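Local coordinates for glyoxalase family protein (PDB 1ZSW) that binds zinc as a member of the glyoxalase/bleomycin resistance/dioxygenase superfamily, though its reaction and substrate remain unknown, at residues Asn50-Arg55 / His176-Met181. Numbering follows the deposited sequence.
Sequences NVLGLR and HQIQGM
L52 and L54 meet I178 where the turn from helix 41-51 into strand 55-62, part of a βαβββ unit of the vicinal oxygen chelate fold, faces the chain leading into strand 180-188. No direct hydrogen bond joins the two segments; small apolar contacts and two bridging waters do so instead. At L52, the CD1 methyl comes 4.1 Å from CD1 of I178. That same I178 methyl lies 3.8 Å from the carbonyl O of L52, while W118 and F122 of helix 112-124 pack on the leucine from outside the contact. O of L52 accepts a hydrogen bond from a water whose O lies 2.8 Å away, and this water in turn accepts one from the I178 backbone N. G53 follows with a positive phi of 78°, leaving helical geometry as the chain turns toward the strand. Its O takes a hydrogen bond from a second water, which also donates to OE1 of Q177, and S170 OG bonds to the same glycine O. Beyond it, L54 has its CD1 branch extended away from CA (chi2 175°), which leaves the other methyl, CD2, to turn to I178. Both leucines run at an angle to I178 and divide it between them, L52 taking the CD1 end and L54 the branch point, where CD2 of L54 sits 4.0 Å from CG2 of I178 and 3.9 Å from its CB.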
loop_
_atom_site.group_PDB
_atom_site.type_symbol
_atom_site.label_atom_id
_atom_site.label_comp_id
_atom_site.label_asym_id
_atom_site.label_seq_id
_atom_site.Cartn_x
_atom_site.Cartn_y
_atom_site.Cartn_z
ATOM N N ASN A 50 -3.096 -17.731 -2.284
ATOM C CA ASN A 50 -2.550 -18.993 -2.817
ATOM C C ASN A 50 -1.391 -18.816 -3.788
ATOM O O ASN A 50 -0.401 -19.537 -3.695
ATOM C CB ASN A 50 -3.665 -19.864 -3.395
ATOM C CG ASN A 50 -4.678 -20.252 -2.331
ATOM O OD1 ASN A 50 -5.872 -20.036 -2.483
ATOM N ND2 ASN A 50 -4.179 -20.763 -1.207
ATOM N N VAL A 51 -1.484 -17.838 -4.686
ATOM C CA VAL A 51 -0.422 -17.678 -5.698
ATOM C C VAL A 51 0.717 -16.859 -5.122
ATOM O O VAL A 51 1.875 -17.265 -5.143
ATOM C CB VAL A 51 -0.956 -17.088 -7.018
ATOM C CG1 VAL A 51 0.185 -16.908 -8.050
ATOM C CG2 VAL A 51 -2.103 -17.969 -7.589
ATOM N N LEU A 52 0.404 -15.693 -4.559
ATOM C CA LEU A 52 1.456 -14.836 -4.007
ATOM C C LEU A 52 1.959 -15.226 -2.603
ATOM O O LEU A 52 2.995 -14.739 -2.117
ATOM C CB LEU A 52 0.960 -13.372 -4.001
ATOM C CG LEU A 52 0.793 -12.692 -5.344
ATOM C CD1 LEU A 52 0.868 -11.174 -5.025
ATOM C CD2 LEU A 52 1.893 -13.109 -6.319
ATOM N N GLY A 53 1.195 -16.105 -1.946
ATOM C CA GLY A 53 1.634 -16.660 -0.677
ATOM C C GLY A 53 1.469 -15.771 0.542
ATOM O O GLY A 53 2.076 -16.047 1.570
ATOM N N LEU A 54 0.742 -14.647 0.398
ATOM C CA LEU A 54 0.578 -13.695 1.497
ATOM C C LEU A 54 -0.455 -14.279 2.459
ATOM O O LEU A 54 -1.271 -15.121 2.051
ATOM C CB LEU A 54 0.061 -12.335 1.006
ATOM C CG LEU A 54 0.981 -11.679 -0.028
ATOM C CD1 LEU A 54 0.262 -10.422 -0.498
ATOM C CD2 LEU A 54 2.290 -11.281 0.556
ATOM N N ARG A 55 -0.398 -13.819 3.712
ATOM C CA ARG A 55 -1.448 -14.214 4.670
ATOM C C ARG A 55 -2.678 -13.345 4.520
ATOM O O ARG A 55 -2.537 -12.132 4.404
ATOM C CB ARG A 55 -0.952 -14.039 6.095
ATOM C CG ARG A 55 -1.977 -14.613 7.145
ATOM C CD ARG A 55 -1.374 -14.548 8.533
ATOM N NE ARG A 55 -2.232 -15.384 9.392
ATOM C CZ ARG A 55 -2.065 -15.574 10.693
ATOM N NH1 ARG A 55 -1.066 -15.005 11.343
ATOM N NH2 ARG A 55 -2.908 -16.380 11.326
ATOM N N HIS A 176 11.937 -16.893 -0.103
ATOM C CA HIS A 176 11.480 -16.241 -1.340
ATOM C C HIS A 176 10.190 -15.450 -1.147
ATOM O O HIS A 176 9.655 -14.901 -2.102
ATOM C CB HIS A 176 11.256 -17.246 -2.457
ATOM C CG HIS A 176 12.489 -18.012 -2.821
ATOM N ND1 HIS A 176 13.730 -17.418 -2.924
ATOM C CD2 HIS A 176 12.678 -19.331 -3.071
ATOM C CE1 HIS A 176 14.635 -18.342 -3.223
ATOM N NE2 HIS A 176 14.013 -19.504 -3.341
ATOM N N GLN A 177 9.669 -15.435 0.070
ATOM C CA GLN A 177 8.377 -14.769 0.281
ATOM C C GLN A 177 8.515 -13.285 0.011
ATOM O O GLN A 177 9.550 -12.663 0.319
ATOM C CB GLN A 177 7.879 -14.937 1.723
ATOM C CG GLN A 177 7.195 -16.287 1.922
ATOM C CD GLN A 177 6.650 -16.487 3.329
ATOM O OE1 GLN A 177 6.201 -15.546 3.987
ATOM N NE2 GLN A 177 6.699 -17.738 3.805
ATOM N N ILE A 178 7.411 -12.744 -0.468
ATOM C CA ILE A 178 7.235 -11.292 -0.505
ATOM C C ILE A 178 7.443 -10.739 0.898
ATOM O O ILE A 178 6.825 -11.234 1.867
ATOM C CB ILE A 178 5.843 -10.937 -1.058
ATOM C CG1 ILE A 178 5.822 -11.205 -2.580
ATOM C CG2 ILE A 178 5.567 -9.445 -0.821
ATOM C CD1 ILE A 178 4.469 -11.417 -3.131
ATOM N N GLN A 179 8.288 -9.717 1.029
ATOM C CA GLN A 179 8.597 -9.144 2.349
ATOM C C GLN A 179 7.607 -8.076 2.763
ATOM O O GLN A 179 7.104 -8.077 3.903
ATOM C CB GLN A 179 10.018 -8.609 2.419
ATOM C CG GLN A 179 11.040 -9.696 2.091
ATOM C CD GLN A 179 12.347 -9.095 1.780
ATOM O OE1 GLN A 179 12.678 -8.895 0.614
ATOM N NE2 GLN A 179 13.083 -8.735 2.814
ATOM N N GLY A 180 7.309 -7.177 1.829
ATOM C CA GLY A 180 6.360 -6.096 2.056
ATOM C C GLY A 180 6.562 -5.146 0.892
ATOM O O GLY A 180 7.197 -5.515 -0.118
ATOM N N MET A 181 6.041 -3.937 1.047
ATOM C CA MET A 181 6.027 -2.955 -0.046
ATOM C C MET A 181 7.365 -2.326 -0.254
ATOM O O MET A 181 8.048 -1.960 0.696
ATOM C CB MET A 181 5.012 -1.832 0.259
ATOM C CG MET A 181 3.609 -2.418 0.319
ATOM S SD MET A 181 2.425 -1.221 1.072
ATOM C CE MET A 181 2.424 -0.114 -0.286
HETATM O O HOH W 1 5.159 -14.508 -0.431
HETATM O O HOH W 2 4.258 -14.428 2.252
#